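Local atomic coordinates of ALDH21) (Physcomitrella patens subsp. patens, PDB entry 5MZ5), a protein that oxidises aldehydes to acids with NADP(+), acting as a succinic semialdehyde dehydrogenase of the aldehyde dehydrogenase family. Residues V35-K47 against Y62-T74. Sequence-based numbering, arbitrary orientation.
Sequences VTPKKYNIFLASK and YTNDVAAKVPQAT
Strand 38-44 pairs in parallel with strand 66-71 at the centre of a small four-stranded mixed sheet near the N-terminus, where Lys38 lies beside Ala68 and Lys39 beside Lys69. Three backbone hydrogen bonds join them: Lys38 N to Ala67 O, Lys69 N to Lys38 O (2.9 Å) and Tyr40 N to Lys69 O. On the face of Lys39 and Lys69, Pro37 CG packs alongside the aliphatic stem of Lys69, 3.9 Å from its CD. The ammonium groups of the two lysines come near each other, while Lys69 also makes a cation-pi contact with Trp55 of the neighbouring strand. On the other face, Tyr40 sets its ring carbon CE1 3.8 Å from Ala68 CB, and Lys38 NZ hangs over the centre of one ring face; Leu219 of helix 219-229 also touches this tyrosine. Beyond the ladder, Pro71 brings no N-H, and its CD lies against Tyr40 O. In Ile42, chi1 60° sets CG1 between the backbone N and the carbonyl carbon and leaves CG2 anti to that carbon, where it meets Val70 CG1 (3.6 Å); CD1 reaches Ala73 CB (3.9 Å). On its far side strand 66-71 pairs with 55-59, and there Ala67 and Ala68 share the single residue Val58 in a classic beta bulge. The order 47-49, 38-44, 66-71, 55-59, with antiparallel outer strands, makes a mixed sheet packed against helix 219-229 of the Rossmann-type NADP(+)-binding region.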
ATOM      1  N   VAL A  35     -35.401 -38.912  22.776  1.00 67.70           N
ATOM      2  CA  VAL A  35     -34.372 -37.956  22.349  1.00 66.69           C
ATOM      3  C   VAL A  35     -33.418 -37.624  23.519  1.00 68.68           C
ATOM      4  O   VAL A  35     -33.745 -36.789  24.378  1.00 68.04           O
ATOM      5  CB  VAL A  35     -34.974 -36.678  21.671  1.00 70.25           C
ATOM      6  CG1 VAL A  35     -33.886 -35.681  21.260  1.00 69.07           C
ATOM      7  CG2 VAL A  35     -35.849 -37.041  20.473  1.00 70.54           C
ATOM      8  N   THR A  36     -32.244 -38.290  23.554  1.00 63.41           N
ATOM      9  CA  THR A  36     -31.248 -38.024  24.599  1.00 62.01           C
ATOM     10  C   THR A  36     -30.408 -36.807  24.172  1.00 61.27           C
ATOM     11  O   THR A  36     -29.780 -36.859  23.108  1.00 60.27           O
ATOM     12  CB  THR A  36     -30.402 -39.269  24.933  1.00 71.18           C
ATOM     13  OG1 THR A  36     -31.257 -40.411  25.041  1.00 73.36           O
ATOM     14  CG2 THR A  36     -29.599 -39.103  26.223  1.00 68.57           C
ATOM     15  N   PRO A  37     -30.409 -35.689  24.947  1.00 54.23           N
ATOM     16  CA  PRO A  37     -29.611 -34.522  24.527  1.00 51.98           C
ATOM     17  C   PRO A  37     -28.106 -34.778  24.617  1.00 52.56           C
ATOM     18  O   PRO A  37     -27.643 -35.386  25.593  1.00 51.79           O
ATOM     19  CB  PRO A  37     -30.077 -33.407  25.465  1.00 53.43           C
ATOM     20  CG  PRO A  37     -30.611 -34.101  26.663  1.00 58.67           C
ATOM     21  CD  PRO A  37     -31.107 -35.447  26.228  1.00 55.15           C
ATOM     22  N   LYS A  38     -27.345 -34.345  23.582  1.00 46.08           N
ATOM     23  CA  LYS A  38     -25.888 -34.495  23.554  1.00 43.41           C
ATOM     24  C   LYS A  38     -25.248 -33.533  24.568  1.00 43.92           C
ATOM     25  O   LYS A  38     -25.629 -32.361  24.634  1.00 42.62           O
ATOM     26  CB  LYS A  38     -25.328 -34.239  22.145  1.00 44.71           C
ATOM     27  CG  LYS A  38     -23.874 -34.671  21.987  1.00 50.61           C
ATOM     28  CD  LYS A  38     -23.258 -34.249  20.661  1.00 58.74           C
ATOM     29  CE  LYS A  38     -21.786 -34.604  20.574  1.00 65.91           C
ATOM     30  NZ  LYS A  38     -20.934 -33.792  21.493  1.00 71.75           N
ATOM     31  N   LYS A  39     -24.291 -34.034  25.363  1.00 38.92           N
ATOM     32  CA  LYS A  39     -23.571 -33.219  26.339  1.00 37.69           C
ATOM     33  C   LYS A  39     -22.306 -32.668  25.697  1.00 40.39           C
ATOM     34  O   LYS A  39     -21.570 -33.393  25.029  1.00 39.41           O
ATOM     35  CB  LYS A  39     -23.270 -33.993  27.633  1.00 40.23           C
ATOM     36  CG  LYS A  39     -24.524 -34.379  28.382  1.00 54.20           C
ATOM     37  CD  LYS A  39     -24.248 -35.072  29.681  1.00 64.32           C
ATOM     38  CE  LYS A  39     -25.489 -35.126  30.553  1.00 74.32           C
ATOM     39  NZ  LYS A  39     -26.556 -36.007  29.990  1.00 85.78           N
ATOM     40  N   TYR A  40     -22.104 -31.360  25.837  1.00 36.58           N
ATOM     41  CA  TYR A  40     -20.956 -30.656  25.285  1.00 35.65           C
ATOM     42  C   TYR A  40     -20.080 -30.162  26.426  1.00 38.13           C
ATOM     43  O   TYR A  40     -20.513 -30.105  27.576  1.00 36.45           O
ATOM     44  CB  TYR A  40     -21.422 -29.449  24.438  1.00 36.11           C
ATOM     45  CG  TYR A  40     -21.905 -29.811  23.053  1.00 37.36           C
ATOM     46  CD1 TYR A  40     -23.173 -30.358  22.852  1.00 38.46           C
ATOM     47  CD2 TYR A  40     -21.108 -29.579  21.934  1.00 37.62           C
ATOM     48  CE1 TYR A  40     -23.621 -30.698  21.577  1.00 38.98           C
ATOM     49  CE2 TYR A  40     -21.554 -29.897  20.651  1.00 38.48           C
ATOM     50  CZ  TYR A  40     -22.810 -30.460  20.481  1.00 46.79           C
ATOM     51  OH  TYR A  40     -23.263 -30.786  19.232  1.00 49.58           O
ATOM     52  N   ASN A  41     -18.849 -29.800  26.096  1.00 35.04           N
ATOM     53  CA  ASN A  41     -17.930 -29.198  27.036  1.00 34.85           C
ATOM     54  C   ASN A  41     -17.786 -27.740  26.662  1.00 37.49           C
ATOM     55  O   ASN A  41     -18.014 -27.363  25.512  1.00 38.02           O
ATOM     56  CB  ASN A  41     -16.547 -29.851  26.939  1.00 37.32           C
ATOM     57  CG  ASN A  41     -16.468 -31.260  27.440  1.00 48.73           C
ATOM     58  OD1 ASN A  41     -16.031 -32.155  26.721  1.00 42.86           O
ATOM     59  ND2 ASN A  41     -16.786 -31.472  28.704  1.00 37.21           N
ATOM     60  N   ILE A  42     -17.396 -26.923  27.635  1.00 33.08           N
ATOM     61  CA  ILE A  42     -17.081 -25.519  27.420  1.00 31.33           C
ATOM     62  C   ILE A  42     -15.567 -25.424  27.497  1.00 32.24           C
ATOM     63  O   ILE A  42     -14.921 -26.373  27.961  1.00 30.23           O
ATOM     64  CB  ILE A  42     -17.856 -24.530  28.332  1.00 34.39           C
ATOM     65  CG1 ILE A  42     -17.585 -24.777  29.832  1.00 35.38           C
ATOM     66  CG2 ILE A  42     -19.346 -24.617  28.007  1.00 34.19           C
ATOM     67  CD1 ILE A  42     -18.082 -23.676  30.809  1.00 42.53           C
ATOM     68  N   PHE A  43     -14.994 -24.327  27.000  1.00 27.27           N
ATOM     69  CA  PHE A  43     -13.553 -24.219  26.962  1.00 26.92           C
ATOM     70  C   PHE A  43     -13.048 -23.138  27.870  1.00 30.36           C
ATOM     71  O   PHE A  43     -13.395 -21.978  27.717  1.00 29.38           O
ATOM     72  CB  PHE A  43     -13.059 -24.090  25.502  1.00 27.86           C
ATOM     73  CG  PHE A  43     -13.324 -25.387  24.762  1.00 28.73           C
ATOM     74  CD1 PHE A  43     -12.399 -26.428  24.796  1.00 30.65           C
ATOM     75  CD2 PHE A  43     -14.545 -25.608  24.122  1.00 28.88           C
ATOM     76  CE1 PHE A  43     -12.676 -27.653  24.175  1.00 30.35           C
ATOM     77  CE2 PHE A  43     -14.827 -26.835  23.527  1.00 30.68           C
ATOM     78  CZ  PHE A  43     -13.893 -27.853  23.567  1.00 28.53           C
ATOM     79  N   LEU A  44     -12.258 -23.550  28.859  1.00 29.85           N
ATOM     80  CA  LEU A  44     -11.684 -22.679  29.870  1.00 30.55           C
ATOM     81  C   LEU A  44     -10.177 -22.796  29.797  1.00 34.00           C
ATOM     82  O   LEU A  44      -9.623 -23.860  30.102  1.00 34.09           O
ATOM     83  CB  LEU A  44     -12.230 -23.057  31.262  1.00 31.85           C
ATOM     84  CG  LEU A  44     -11.620 -22.364  32.492  1.00 38.64           C
ATOM     85  CD1 LEU A  44     -11.810 -20.869  32.435  1.00 39.68           C
ATOM     86  CD2 LEU A  44     -12.255 -22.881  33.772  1.00 42.50           C
ATOM     87  N   ALA A  45      -9.513 -21.695  29.365  1.00 30.28           N
ATOM     88  CA  ALA A  45      -8.060 -21.608  29.200  1.00 30.34           C
ATOM     89  C   ALA A  45      -7.547 -22.783  28.327  1.00 33.66           C
ATOM     90  O   ALA A  45      -6.632 -23.515  28.734  1.00 33.86           O
ATOM     91  CB  ALA A  45      -7.377 -21.590  30.567  1.00 31.43           C
ATOM     92  N   SER A  46      -8.212 -22.969  27.141  1.00 29.35           N
ATOM     93  CA  SER A  46      -7.950 -23.974  26.087  1.00 29.61           C
ATOM     94  C   SER A  46      -8.389 -25.407  26.406  1.00 33.57           C
ATOM     95  O   SER A  46      -8.188 -26.307  25.582  1.00 33.37           O
ATOM     96  CB  SER A  46      -6.472 -23.984  25.692  1.00 32.10           C
ATOM     97  OG  SER A  46      -5.934 -22.679  25.580  1.00 35.79           O
ATOM     98  N   LYS A  47      -8.966 -25.628  27.594  1.00 30.29           N
ATOM     99  CA  LYS A  47      -9.298 -26.974  28.044  1.00 30.62           C
ATOM    100  C   LYS A  47     -10.802 -27.251  28.161  1.00 34.05           C
ATOM    101  O   LYS A  47     -11.553 -26.385  28.619  1.00 30.86           O
ATOM    102  CB  LYS A  47      -8.559 -27.300  29.366  1.00 33.55           C
ATOM    103  CG  LYS A  47      -7.040 -27.153  29.242  1.00 48.21           C
ATOM    104  CD  LYS A  47      -6.284 -28.151  30.088  1.00 58.36           C
ATOM    105  CE  LYS A  47      -4.821 -28.253  29.722  1.00 68.54           C
ATOM    106  NZ  LYS A  47      -4.593 -28.787  28.344  1.00 71.20           N
ATOM    107  N   TYR A  62     -36.688 -26.215  15.217  1.00 29.23           N
ATOM    108  CA  TYR A  62     -37.841 -26.705  14.469  1.00 29.75           C
ATOM    109  C   TYR A  62     -38.793 -27.508  15.370  1.00 35.46           C
ATOM    110  O   TYR A  62     -39.985 -27.209  15.404  1.00 36.36           O
ATOM    111  CB  TYR A  62     -37.416 -27.555  13.260  1.00 30.20           C
ATOM    112  CG  TYR A  62     -38.598 -28.121  12.489  1.00 31.87           C
ATOM    113  CD1 TYR A  62     -39.556 -27.280  11.921  1.00 33.57           C
ATOM    114  CD2 TYR A  62     -38.755 -29.499  12.320  1.00 32.48           C
ATOM    115  CE1 TYR A  62     -40.650 -27.793  11.222  1.00 33.40           C
ATOM    116  CE2 TYR A  62     -39.839 -30.023  11.604  1.00 33.43           C
ATOM    117  CZ  TYR A  62     -40.778 -29.164  11.049  1.00 37.72           C
ATOM    118  OH  TYR A  62     -41.845 -29.656  10.328  1.00 37.52           O
ATOM    119  N   THR A  63     -38.266 -28.539  16.072  1.00 32.31           N
ATOM    120  CA  THR A  63     -39.049 -29.456  16.915  1.00 31.64           C
ATOM    121  C   THR A  63     -39.284 -28.959  18.334  1.00 33.58           C
ATOM    122  O   THR A  63     -40.198 -29.457  18.987  1.00 32.85           O
ATOM    123  CB  THR A  63     -38.387 -30.854  16.949  1.00 38.06           C
ATOM    124  OG1 THR A  63     -37.173 -30.802  17.712  1.00 38.09           O
ATOM    125  CG2 THR A  63     -38.108 -31.427  15.559  1.00 30.83           C
ATOM    126  N   ASN A  64     -38.419 -28.037  18.830  1.00 29.06           N
ATOM    127  CA  ASN A  64     -38.403 -27.485  20.195  1.00 28.91           C
ATOM    128  C   ASN A  64     -37.842 -28.482  21.229  1.00 34.40           C
ATOM    129  O   ASN A  64     -37.825 -28.179  22.420  1.00 34.81           O
ATOM    130  CB  ASN A  64     -39.744 -26.905  20.631  1.00 31.73           C
ATOM    131  CG  ASN A  64     -40.177 -25.753  19.788  1.00 54.01           C
ATOM    132  OD1 ASN A  64     -39.391 -24.861  19.481  1.00 45.86           O
ATOM    133  ND2 ASN A  64     -41.435 -25.761  19.379  1.00 46.71           N
ATOM    134  N   ASP A  65     -37.310 -29.634  20.761  1.00 31.62           N
ATOM    135  CA  ASP A  65     -36.683 -30.648  21.617  1.00 32.25           C
ATOM    136  C   ASP A  65     -35.356 -30.121  22.137  1.00 36.79           C
ATOM    137  O   ASP A  65     -34.618 -29.454  21.394  1.00 36.12           O
ATOM    138  CB  ASP A  65     -36.360 -31.929  20.812  1.00 34.87           C
ATOM    139  CG  ASP A  65     -37.524 -32.807  20.383  1.00 47.67           C
ATOM    140  OD1 ASP A  65     -38.437 -33.027  21.203  1.00 48.37           O
ATOM    141  OD2 ASP A  65     -37.467 -33.356  19.262  1.00 54.71           O
ATOM    142  N   VAL A  66     -35.001 -30.494  23.370  1.00 34.19           N
ATOM    143  CA  VAL A  66     -33.709 -30.140  23.949  1.00 33.74           C
ATOM    144  C   VAL A  66     -32.742 -31.147  23.305  1.00 40.96           C
ATOM    145  O   VAL A  66     -32.817 -32.345  23.584  1.00 42.57           O
ATOM    146  CB  VAL A  66     -33.701 -30.180  25.501  1.00 37.09           C
ATOM    147  CG1 VAL A  66     -32.321 -29.789  26.044  1.00 37.01           C
ATOM    148  CG2 VAL A  66     -34.780 -29.268  26.081  1.00 36.24           C
ATOM    149  N   ALA A  67     -31.941 -30.676  22.341  1.00 37.01           N
ATOM    150  CA  ALA A  67     -31.044 -31.552  21.598  1.00 36.68           C
ATOM    151  C   ALA A  67     -29.646 -31.585  22.171  1.00 40.23           C
ATOM    152  O   ALA A  67     -28.869 -32.495  21.861  1.00 41.67           O
ATOM    153  CB  ALA A  67     -31.013 -31.146  20.136  1.00 36.73           C
ATOM    154  N   ALA A  68     -29.326 -30.599  23.009  1.00 34.82           N
ATOM    155  CA  ALA A  68     -28.014 -30.459  23.608  1.00 33.72           C
ATOM    156  C   ALA A  68     -28.050 -29.817  24.989  1.00 37.43           C
ATOM    157  O   ALA A  68     -28.955 -29.038  25.292  1.00 36.72           O
ATOM    158  CB  ALA A  68     -27.101 -29.668  22.669  1.00 33.55           C
ATOM    159  N   LYS A  69     -27.056 -30.163  25.824  1.00 35.27           N
ATOM    160  CA  LYS A  69     -26.841 -29.649  27.182  1.00 34.95           C
ATOM    161  C   LYS A  69     -25.426 -29.110  27.227  1.00 36.62           C
ATOM    162  O   LYS A  69     -24.475 -29.802  26.840  1.00 35.59           O
ATOM    163  CB  LYS A  69     -27.045 -30.739  28.238  1.00 38.21           C
ATOM    164  CG  LYS A  69     -28.505 -31.069  28.472  1.00 56.39           C
ATOM    165  CD  LYS A  69     -28.639 -32.216  29.427  1.00 67.94           C
ATOM    166  CE  LYS A  69     -29.317 -31.802  30.702  1.00 76.98           C
ATOM    167  NZ  LYS A  69     -29.122 -32.818  31.770  1.00 84.72           N
ATOM    168  N   VAL A  70     -25.295 -27.838  27.611  1.00 32.59           N
ATOM    169  CA  VAL A  70     -23.999 -27.135  27.647  1.00 31.53           C
ATOM    170  C   VAL A  70     -23.697 -26.694  29.081  1.00 33.63           C
ATOM    171  O   VAL A  70     -24.561 -26.062  29.690  1.00 33.76           O
ATOM    172  CB  VAL A  70     -24.030 -25.900  26.695  1.00 34.48           C
ATOM    173  CG1 VAL A  70     -22.738 -25.119  26.764  1.00 34.36           C
ATOM    174  CG2 VAL A  70     -24.340 -26.299  25.267  1.00 33.69           C
ATOM    175  N   PRO A  71     -22.495 -26.964  29.638  1.00 30.84           N
ATOM    176  CA  PRO A  71     -22.179 -26.445  30.978  1.00 30.85           C
ATOM    177  C   PRO A  71     -22.225 -24.918  31.010  1.00 36.60           C
ATOM    178  O   PRO A  71     -21.844 -24.256  30.042  1.00 34.69           O
ATOM    179  CB  PRO A  71     -20.740 -26.928  31.220  1.00 31.95           C
ATOM    180  CG  PRO A  71     -20.520 -28.030  30.255  1.00 36.36           C
ATOM    181  CD  PRO A  71     -21.326 -27.658  29.057  1.00 33.13           C
ATOM    182  N   GLN A  72     -22.746 -24.361  32.102  1.00 36.82           N
ATOM    183  CA  GLN A  72     -22.800 -22.916  32.271  1.00 37.50           C
ATOM    184  C   GLN A  72     -21.620 -22.495  33.133  1.00 40.57           C
ATOM    185  O   GLN A  72     -21.423 -23.051  34.215  1.00 40.60           O
ATOM    186  CB  GLN A  72     -24.137 -22.449  32.866  1.00 40.01           C
ATOM    187  CG  GLN A  72     -24.308 -20.938  32.758  1.00 66.67           C
ATOM    188  CD  GLN A  72     -25.694 -20.497  33.114  1.00 98.21           C
ATOM    189  OE1 GLN A  72     -26.049 -20.357  34.292  1.00 99.52           O
ATOM    190  NE2 GLN A  72     -26.484 -20.201  32.095  1.00 88.60           N
ATOM    191  N   ALA A  73     -20.819 -21.535  32.633  1.00 35.92           N
ATOM    192  CA  ALA A  73     -19.640 -21.040  33.343  1.00 35.12           C
ATOM    193  C   ALA A  73     -20.025 -20.204  34.552  1.00 37.92           C
ATOM    194  O   ALA A  73     -20.985 -19.432  34.502  1.00 38.00           O
ATOM    195  CB  ALA A  73     -18.753 -20.225  32.402  1.00 35.15           C
ATOM    196  N   THR A  74     -19.279 -20.363  35.643  1.00 34.18           N
ATOM    197  CA  THR A  74     -19.509 -19.564  36.850  1.00 34.15           C
ATOM    198  C   THR A  74     -18.690 -18.272  36.711  1.00 38.12           C
ATOM    199  O   THR A  74     -17.884 -18.141  35.783  1.00 36.21           O
ATOM    200  CB  THR A  74     -19.111 -20.340  38.117  1.00 35.71           C
ATOM    201  OG1 THR A  74     -17.704 -20.578  38.102  1.00 36.38           O
ATOM    202  CG2 THR A  74     -19.897 -21.658  38.296  1.00 29.14           C
TER